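Local coordinates for Oxidored_FMN domain-containing protein ([Pseudomonas] geniculata N1, PDB 6L6J) that probably oxidises the amine 6-hydroxypseudooxynicotine, a compound of nicotine breakdown, and carries flavin mononucleotide, a [4Fe-4S] cluster and bound ADP, at residues 515-520 and 542-547; 13-18 and 314-319; 424-429 and 651-656. All coordinates share one frame; numbering follows the deposited sequence.

Interaction 1 (515-520 and 542-547)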
loop_
_atom_site.group_PDB
_atom_site.type_symbol
_atom_site.label_atom_id
_atom_site.label_comp_id
_atom_site.label_asym_id
_atom_site.label_seq_id
_atom_site.Cartn_x
_atom_site.Cartn_y
_atom_site.Cartn_z
ATOM N N GLY A 515 -11.470 -3.392 -25.943
ATOM C CA GLY A 515 -10.599 -4.158 -26.853
ATOM C C GLY A 515 -10.729 -3.703 -28.299
ATOM O O GLY A 515 -10.567 -4.558 -29.176
ATOM N N ARG A 516 -11.020 -2.419 -28.528
ATOM C CA ARG A 516 -11.156 -1.801 -29.873
ATOM C C ARG A 516 -9.885 -0.995 -30.160
ATOM O O ARG A 516 -9.877 0.225 -29.923
ATOM C CB ARG A 516 -12.421 -0.937 -29.942
ATOM C CG ARG A 516 -13.717 -1.734 -30.049
ATOM C CD ARG A 516 -14.864 -0.893 -30.594
ATOM N NE ARG A 516 -14.994 0.342 -29.823
ATOM C CZ ARG A 516 -15.707 0.487 -28.708
ATOM N NH1 ARG A 516 -16.400 -0.528 -28.212
ATOM N NH2 ARG A 516 -15.723 1.657 -28.090
ATOM N N LEU A 517 -8.845 -1.673 -30.649
ATOM C CA LEU A 517 -7.460 -1.147 -30.713
ATOM C C LEU A 517 -7.155 -0.671 -32.121
ATOM O O LEU A 517 -7.697 -1.224 -33.075
ATOM C CB LEU A 517 -6.482 -2.250 -30.319
ATOM C CG LEU A 517 -6.254 -2.423 -28.827
ATOM C CD1 LEU A 517 -7.559 -2.707 -28.096
ATOM C CD2 LEU A 517 -5.254 -3.542 -28.593
ATOM N N PRO A 518 -6.244 0.321 -32.275
ATOM C CA PRO A 518 -5.737 0.704 -33.585
ATOM C C PRO A 518 -4.919 -0.490 -34.091
ATOM O O PRO A 518 -4.242 -1.089 -33.276
ATOM C CB PRO A 518 -4.878 1.964 -33.374
ATOM C CG PRO A 518 -4.705 2.093 -31.871
ATOM C CD PRO A 518 -5.605 1.077 -31.193
ATOM N N GLU A 519 -5.049 -0.811 -35.382
ATOM C CA GLU A 519 -4.548 -2.072 -36.000
ATOM C C GLU A 519 -3.040 -2.144 -35.760
ATOM O O GLU A 519 -2.546 -3.169 -35.257
ATOM C CB GLU A 519 -4.858 -2.129 -37.501
ATOM C CG GLU A 519 -5.333 -3.498 -37.971
ATOM C CD GLU A 519 -6.837 -3.699 -37.859
ATOM O OE1 GLU A 519 -7.588 -2.898 -38.476
ATOM O OE2 GLU A 519 -7.262 -4.645 -37.150
ATOM N N GLY A 520 -2.337 -1.074 -36.102
ATOM C CA GLY A 520 -0.903 -0.962 -35.826
ATOM C C GLY A 520 -0.482 0.486 -35.833
ATOM O O GLY A 520 -1.213 1.328 -35.266
ATOM N N ALA A 542 1.463 -1.296 -26.896
ATOM C CA ALA A 542 2.803 -1.738 -27.349
ATOM C C ALA A 542 2.728 -3.260 -27.612
ATOM O O ALA A 542 3.190 -3.720 -28.696
ATOM C CB ALA A 542 3.872 -1.349 -26.348
ATOM N N ARG A 543 2.074 -3.996 -26.716
ATOM C CA ARG A 543 1.913 -5.471 -26.797
ATOM C C ARG A 543 1.013 -5.889 -27.961
ATOM O O ARG A 543 0.987 -7.061 -28.238
ATOM C CB ARG A 543 1.263 -6.031 -25.527
ATOM C CG ARG A 543 2.149 -5.985 -24.299
ATOM C CD ARG A 543 1.451 -6.747 -23.203
ATOM N NE ARG A 543 1.883 -6.352 -21.871
ATOM C CZ ARG A 543 1.666 -7.057 -20.772
ATOM N NH1 ARG A 543 1.012 -8.206 -20.854
ATOM N NH2 ARG A 543 2.104 -6.604 -19.607
ATOM N N ALA A 544 0.210 -4.987 -28.517
ATOM C CA ALA A 544 -0.623 -5.266 -29.710
ATOM C C ALA A 544 0.212 -5.075 -30.987
ATOM O O ALA A 544 -0.269 -5.492 -32.060
ATOM C CB ALA A 544 -1.847 -4.394 -29.705
ATOM N N GLY A 545 1.411 -4.482 -30.868
ATOM C CA GLY A 545 2.339 -4.218 -31.979
ATOM C C GLY A 545 2.369 -2.756 -32.395
ATOM O O GLY A 545 3.114 -2.438 -33.358
ATOM N N CYS A 546 1.611 -1.871 -31.730
ATOM C CA CYS A 546 1.701 -0.397 -31.963
ATOM C C CYS A 546 3.021 0.136 -31.396
ATOM O O CYS A 546 3.453 -0.355 -30.353
ATOM C CB CYS A 546 0.568 0.396 -31.326
ATOM S SG CYS A 546 -1.079 -0.243 -31.693
ATOM N N LYS A 547 3.638 1.093 -32.087
ATOM C CA LYS A 547 4.715 1.951 -31.537
ATOM C C LYS A 547 4.034 3.028 -30.683
ATOM O O LYS A 547 3.327 3.865 -31.264
ATOM C CB LYS A 547 5.570 2.536 -32.664
ATOM C CG LYS A 547 6.494 3.685 -32.266
ATOM C CD LYS A 547 7.708 3.278 -31.452
ATOM C CE LYS A 547 8.280 4.423 -30.634
ATOM N NZ LYS A 547 9.600 4.091 -30.042
#
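Leu517 and Pro518 meet Ala544 and Cys546 where two loops run side by side at the surface. Both loops lead into strands of the OYE-like second alpha/beta domain.

The apolar contacts come in two pairs. The CD2 methyl of Leu517 touches CB of Ala544 at 3.7 Å. The leucine CG stands opposite its own carbonyl carbon (chi1 -84°), which brings one methyl of the fork to the alanine. Leu517 also packs on Arg540 of helix 533-542. The second pair is looser, with CG of the Pro518 ring 4.3 Å from SG of Cys546. Pro518 leans on Leu541 of the same helix as well.

Polar backbone atoms approach the sulfur but are not bonded to it. SG of Cys546, a buried residue, lies 3.6 Å from O of Pro518 and 3.9 Å from O of Gly520.

The backbones come closest at Gly520 and Cys546, whose CA atoms are 4.7 Å apart. Just beyond, Lys547 pairs through its backbone with Gly521 and Val523. The parallel strands 522-527 and 547-552 begin there, joined through helix 533-542 as a beta-alpha-beta unit. After each helix the first residue to leave helical angles is a glycine at positive phi, in a Schellman motif: Gly515 and Gly545. The second is also the last residue of a type I turn, with Gly545 N bonded to Ala542 O at 2.9 Å.

Between the two segments the attraction is van der Waals in kind, small in area and without a shared hydrogen bond. The alignment of the loops therefore probably owes more to the strand pairing that follows than to the side chains themselves.

Interaction 2 (13-18 and 314-319)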
loop_
_atom_site.group_PDB
_atom_site.type_symbol
_atom_site.label_atom_id
_atom_site.label_comp_id
_atom_site.label_asym_id
_atom_site.label_seq_id
_atom_site.Cartn_x
_atom_site.Cartn_y
_atom_site.Cartn_z
ATOM N N VAL A 13 6.651 -20.075 18.735
ATOM C CA VAL A 13 8.075 -19.932 18.315
ATOM C C VAL A 13 8.818 -19.112 19.364
ATOM O O VAL A 13 8.422 -17.973 19.578
ATOM C CB VAL A 13 8.227 -19.297 16.919
ATOM C CG1 VAL A 13 9.679 -18.994 16.600
ATOM C CG2 VAL A 13 7.610 -20.153 15.820
ATOM N N GLN A 14 9.860 -19.692 19.960
ATOM C CA GLN A 14 10.771 -19.009 20.903
ATOM C C GLN A 14 11.564 -17.986 20.110
ATOM O O GLN A 14 12.199 -18.407 19.147
ATOM C CB GLN A 14 11.681 -19.997 21.624
ATOM C CG GLN A 14 11.023 -20.580 22.873
ATOM C CD GLN A 14 11.908 -21.606 23.530
ATOM O OE1 GLN A 14 13.070 -21.328 23.852
ATOM N NE2 GLN A 14 11.366 -22.804 23.721
ATOM N N ILE A 15 11.438 -16.699 20.477
ATOM C CA ILE A 15 12.244 -15.554 19.964
ATOM C C ILE A 15 12.998 -15.010 21.159
ATOM O O ILE A 15 12.385 -14.262 21.932
ATOM C CB ILE A 15 11.398 -14.446 19.286
ATOM C CG1 ILE A 15 10.426 -14.996 18.237
ATOM C CG2 ILE A 15 12.308 -13.390 18.681
ATOM C CD1 ILE A 15 9.408 -13.998 17.775
ATOM N N GLY A 16 14.258 -15.416 21.315
ATOM C CA GLY A 16 15.073 -15.069 22.491
ATOM C C GLY A 16 14.309 -15.381 23.774
ATOM O O GLY A 16 13.719 -16.446 23.892
ATOM N N PRO A 17 14.261 -14.461 24.761
ATOM C CA PRO A 17 13.585 -14.748 26.024
ATOM C C PRO A 17 12.053 -14.655 25.997
ATOM O O PRO A 17 11.492 -14.816 27.032
ATOM C CB PRO A 17 14.128 -13.650 26.944
ATOM C CG PRO A 17 14.380 -12.470 26.007
ATOM C CD PRO A 17 14.863 -13.111 24.727
ATOM N N VAL A 18 11.425 -14.375 24.855
ATOM C CA VAL A 18 9.934 -14.339 24.732
ATOM C C VAL A 18 9.510 -15.422 23.738
ATOM O O VAL A 18 10.397 -16.075 23.155
ATOM C CB VAL A 18 9.388 -12.955 24.313
ATOM C CG1 VAL A 18 9.671 -11.893 25.363
ATOM C CG2 VAL A 18 9.899 -12.505 22.954
ATOM N N LEU A 314 11.612 -19.820 5.759
ATOM C CA LEU A 314 11.292 -18.945 6.917
ATOM C C LEU A 314 10.901 -19.771 8.150
ATOM O O LEU A 314 10.449 -20.924 7.994
ATOM C CB LEU A 314 10.124 -18.027 6.520
ATOM C CG LEU A 314 10.331 -17.158 5.278
ATOM C CD1 LEU A 314 9.063 -16.395 4.934
ATOM C CD2 LEU A 314 11.489 -16.205 5.485
ATOM N N ASP A 315 11.012 -19.171 9.333
ATOM C CA ASP A 315 10.396 -19.693 10.584
ATOM C C ASP A 315 9.077 -18.958 10.795
ATOM O O ASP A 315 8.138 -19.581 11.308
ATOM C CB ASP A 315 11.341 -19.528 11.765
ATOM C CG ASP A 315 12.632 -20.273 11.520
ATOM O OD1 ASP A 315 12.572 -21.523 11.467
ATOM O OD2 ASP A 315 13.681 -19.584 11.314
ATOM N N LEU A 316 9.018 -17.687 10.381
ATOM C CA LEU A 316 7.853 -16.797 10.618
ATOM C C LEU A 316 7.361 -16.195 9.300
ATOM O O LEU A 316 8.189 -15.699 8.523
ATOM C CB LEU A 316 8.273 -15.724 11.617
ATOM C CG LEU A 316 8.547 -16.237 13.023
ATOM C CD1 LEU A 316 9.289 -15.198 13.854
ATOM C CD2 LEU A 316 7.248 -16.641 13.704
ATOM N N ILE A 317 6.053 -16.277 9.070
ATOM C CA ILE A 317 5.327 -15.615 7.949
ATOM C C ILE A 317 5.245 -14.115 8.277
ATOM O O ILE A 317 4.328 -13.711 9.064
ATOM C CB ILE A 317 3.939 -16.263 7.762
ATOM C CG1 ILE A 317 4.061 -17.764 7.478
ATOM C CG2 ILE A 317 3.109 -15.567 6.689
ATOM C CD1 ILE A 317 5.043 -18.114 6.382
ATOM N N GLY A 318 6.174 -13.329 7.722
ATOM C CA GLY A 318 6.149 -11.860 7.835
ATOM C C GLY A 318 5.068 -11.271 6.951
ATOM O O GLY A 318 4.985 -11.695 5.787
ATOM N N ALA A 319 4.283 -10.331 7.471
ATOM C CA ALA A 319 3.265 -9.605 6.672
ATOM C C ALA A 319 3.145 -8.149 7.119
ATOM O O ALA A 319 3.246 -7.876 8.319
ATOM C CB ALA A 319 1.937 -10.303 6.748
#
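The N-terminal beta hairpin meets the eighth strand of the TIM barrel here, with Val13 and Ile15 on the hairpin and Leu316 on strand 316-319. The contact is wholly apolar. Leu316 serves both partners with the two arms of its fork. Its CD2 lies 4.1 Å from CG2 of Val13, and the two side chains pass each other in opposite directions. Its CD1 lies 4.1 Å from CD1 of Ile15, whose side chain runs at a slant to the leucine.

Strand 13-15 pairs with strand 18-20 through a tight type II' turn from Ile15 to Val18. Ile15 N bonds Val18 O at 2.9 Å, and Val18 N bonds Ile15 O at 3.1 Å. As in other members of the old yellow enzyme family, such a hairpin covers the bottom of the barrel, where the strands begin. Leu316 is the first residue of its strand, and Ala319 at the other end belongs to the FMN pocket. The side chain of Leu316 stays about 12 Å from the flavin. Ile15 also packs on Ala220, at the start of strand 220-229. Beside the leucine, Asp315 forms a salt bridge with Lys286 and accepts a hydrogen bond from Val293 N.

Interaction 3 (424-429 and 651-656). With ADP (adenosine-5'-diphosphate), chain D.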
loop_
_atom_site.group_PDB
_atom_site.type_symbol
_atom_site.label_atom_id
_atom_site.label_comp_id
_atom_site.label_asym_id
_atom_site.label_seq_id
_atom_site.Cartn_x
_atom_site.Cartn_y
_atom_site.Cartn_z
ATOM N N GLY A 424 -18.670 -6.333 -11.107
ATOM C CA GLY A 424 -17.378 -5.620 -10.996
ATOM C C GLY A 424 -17.384 -4.220 -11.599
ATOM O O GLY A 424 -16.369 -3.524 -11.476
ATOM N N GLY A 425 -18.477 -3.789 -12.223
ATOM C CA GLY A 425 -18.520 -2.482 -12.903
ATOM C C GLY A 425 -17.223 -2.228 -13.652
ATOM O O GLY A 425 -16.851 -3.072 -14.484
ATOM N N ARG A 426 -16.532 -1.135 -13.318
ATOM C CA ARG A 426 -15.296 -0.672 -14.006
ATOM C C ARG A 426 -14.226 -1.765 -13.947
ATOM O O ARG A 426 -13.401 -1.832 -14.875
ATOM C CB ARG A 426 -14.780 0.620 -13.389
ATOM C CG ARG A 426 -14.370 0.487 -11.929
ATOM C CD ARG A 426 -14.090 1.854 -11.316
ATOM N NE ARG A 426 -12.843 2.395 -11.811
ATOM C CZ ARG A 426 -12.350 3.574 -11.494
ATOM N NH1 ARG A 426 -13.017 4.375 -10.677
ATOM N NH2 ARG A 426 -11.189 3.955 -12.007
ATOM N N LEU A 427 -14.264 -2.623 -12.931
ATOM C CA LEU A 427 -13.238 -3.689 -12.739
ATOM C C LEU A 427 -13.455 -4.891 -13.663
ATOM O O LEU A 427 -12.465 -5.609 -13.871
ATOM C CB LEU A 427 -13.197 -4.134 -11.281
ATOM C CG LEU A 427 -12.519 -3.140 -10.336
ATOM C CD1 LEU A 427 -12.598 -3.650 -8.898
ATOM C CD2 LEU A 427 -11.076 -2.892 -10.765
ATOM N N VAL A 428 -14.655 -5.103 -14.216
ATOM C CA VAL A 428 -14.869 -6.172 -15.243
ATOM C C VAL A 428 -13.800 -6.004 -16.315
ATOM O O VAL A 428 -13.072 -6.957 -16.527
ATOM C CB VAL A 428 -16.279 -6.165 -15.866
ATOM C CG1 VAL A 428 -16.299 -6.853 -17.217
ATOM C CG2 VAL A 428 -17.316 -6.800 -14.942
ATOM N N ARG A 429 -13.699 -4.816 -16.933
ATOM C CA ARG A 429 -12.781 -4.545 -18.083
ATOM C C ARG A 429 -11.385 -4.144 -17.595
ATOM O O ARG A 429 -10.418 -4.541 -18.237
ATOM C CB ARG A 429 -13.348 -3.453 -18.982
ATOM C CG ARG A 429 -14.546 -3.898 -19.804
ATOM C CD ARG A 429 -15.137 -2.764 -20.611
ATOM N NE ARG A 429 -15.445 -1.611 -19.771
ATOM C CZ ARG A 429 -15.542 -0.351 -20.208
ATOM N NH1 ARG A 429 -15.338 -0.065 -21.492
ATOM N NH2 ARG A 429 -15.809 0.627 -19.362
ATOM N N GLY A 651 -12.722 8.750 -8.725
ATOM C CA GLY A 651 -11.498 8.594 -7.919
ATOM C C GLY A 651 -10.973 7.187 -7.960
ATOM O O GLY A 651 -11.659 6.320 -8.537
ATOM N N GLN A 652 -9.800 6.950 -7.372
ATOM C CA GLN A 652 -9.223 5.578 -7.272
ATOM C C GLN A 652 -10.264 4.654 -6.633
ATOM O O GLN A 652 -11.158 5.151 -5.888
ATOM C CB GLN A 652 -7.898 5.563 -6.506
ATOM C CG GLN A 652 -7.969 6.015 -5.055
ATOM C CD GLN A 652 -6.721 5.594 -4.317
ATOM O OE1 GLN A 652 -6.226 4.477 -4.485
ATOM N NE2 GLN A 652 -6.192 6.484 -3.489
ATOM N N ILE A 653 -10.143 3.359 -6.895
ATOM C CA ILE A 653 -11.126 2.311 -6.471
ATOM C C ILE A 653 -11.297 2.321 -4.949
ATOM O O ILE A 653 -12.436 2.091 -4.516
ATOM C CB ILE A 653 -10.705 0.936 -7.014
ATOM C CG1 ILE A 653 -11.026 0.839 -8.501
ATOM C CG2 ILE A 653 -11.343 -0.201 -6.239
ATOM C CD1 ILE A 653 -10.038 -0.012 -9.250
ATOM N N ALA A 654 -10.229 2.591 -4.189
ATOM C CA ALA A 654 -10.264 2.725 -2.708
ATOM C C ALA A 654 -11.414 3.637 -2.284
ATOM O O ALA A 654 -12.028 3.353 -1.255
ATOM C CB ALA A 654 -8.967 3.265 -2.165
ATOM N N GLN A 655 -11.676 4.696 -3.054
ATOM C CA GLN A 655 -12.713 5.718 -2.740
ATOM C C GLN A 655 -14.098 5.103 -2.936
ATOM O O GLN A 655 -15.010 5.463 -2.188
ATOM C CB GLN A 655 -12.540 6.946 -3.632
ATOM C CG GLN A 655 -13.461 8.097 -3.268
ATOM C CD GLN A 655 -13.256 8.596 -1.859
ATOM O OE1 GLN A 655 -12.156 9.047 -1.501
ATOM N NE2 GLN A 655 -14.319 8.516 -1.063
ATOM N N ALA A 656 -14.246 4.225 -3.925
ATOM C CA ALA A 656 -15.505 3.495 -4.207
ATOM C C ALA A 656 -15.818 2.600 -3.006
ATOM O O ALA A 656 -17.015 2.541 -2.611
ATOM C CB ALA A 656 -15.402 2.704 -5.492
HETATM P PB ADP D . -17.944 2.578 -8.896
HETATM O O1B ADP D . -18.497 1.318 -8.271
HETATM O O2B ADP D . -16.425 2.704 -8.772
HETATM O O3B ADP D . -18.676 3.815 -8.439
HETATM P PA ADP D . -18.385 1.357 -11.523
HETATM O O1A ADP D . -17.423 0.295 -11.107
HETATM O O2A ADP D . -18.220 1.990 -12.853
HETATM O O3A ADP D . -18.284 2.534 -10.461
HETATM O "O5'" ADP D . -19.895 0.828 -11.311
HETATM C "C5'" ADP D . -20.987 1.241 -12.165
HETATM C "C4'" ADP D . -21.788 0.031 -12.577
HETATM O "O4'" ADP D . -23.199 0.382 -12.559
HETATM C "C3'" ADP D . -21.518 -0.486 -14.002
HETATM O "O3'" ADP D . -21.647 -1.898 -14.121
HETATM C "C2'" ADP D . -22.618 0.233 -14.792
HETATM O "O2'" ADP D . -22.886 -0.286 -16.079
HETATM C "C1'" ADP D . -23.762 0.033 -13.802
HETATM N N9 ADP D . -24.953 0.836 -14.081
HETATM C C8 ADP D . -25.018 2.124 -14.560
HETATM N N7 ADP D . -26.245 2.551 -14.726
HETATM C C5 ADP D . -27.042 1.470 -14.355
HETATM C C6 ADP D . -28.443 1.278 -14.304
HETATM N N6 ADP D . -29.330 2.209 -14.627
HETATM N N1 ADP D . -28.905 0.077 -13.876
HETATM C C2 ADP D . -28.013 -0.858 -13.530
HETATM N N3 ADP D . -26.685 -0.788 -13.530
HETATM C C4 ADP D . -26.255 0.410 -13.954
#
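Leu427 and Ile653 form the tightly packed part of this contact between helices 426-430 and 653-666. They meet tip to tip, with CD2 of Leu427 3.4 Å from CD1 of Ile653. Both residues are buried. Leu427 also packs on Val442 and Val443, and Ile653 on Pro398 and Thr363.

The other side is polar, more open and next to ADP. Here Arg426 reaches across to Gly651. Its NH1 gives a hydrogen bond to Gly651 O at 3.2 Å, bent to 138° at the hydrogen and tilted out of the guanidinium plane. The stronger partner of NH1 is Asp646, in a salt bridge, while NE pairs with Glu430. Over one face of the guanidinium sits CG1 of Ile653, 4.1 Å from NE.

The backbone of Arg426 also binds the nucleotide. Arg426 N points almost straight (176°) at ADP O1A, 2.8 Å away. With chi1 at 63°, CG sits between the backbone N and the carbonyl carbon, and this lays CB, CG and CD alongside the phosphate oxygens O1A and O2B. From the other helix, CB of Ala656 comes to 3.4 Å from ADP O2B. With an alanine here in place of Arg426, Asp646 and Glu430 would probably lose this positive partner, Gly651 O its donor, and Ile653 part of its cover.

Asp646 also accepts a bond from Gly651 N and gives its own backbone N to ADP. The polar network thus links segments 424-429 and 651-656 to the diphosphate site of the Rossmann-like domain, and the arginine probably helps to balance the negative charge gathered there.

From the N terminus, interaction 2 comes first. It closes a loop of nearly 300 residues, joining the hairpin at 13-18 to the last strand of the FMN-binding barrel. Interaction 3 opens only after that loop has ended. It joins residues 424-429, after the second strand of the Rossmann-like ADP domain, to 651-656 near the C terminus. The chain between them makes a long excursion, and interaction 1 lies wholly within it as a short local closure in the second alpha/beta domain. No two of the loops cross. Interactions 1 and 3 have centres 24 Å apart, while interactions 1 and 2 lie 50 Å apart, on opposite sides of the chain's centre.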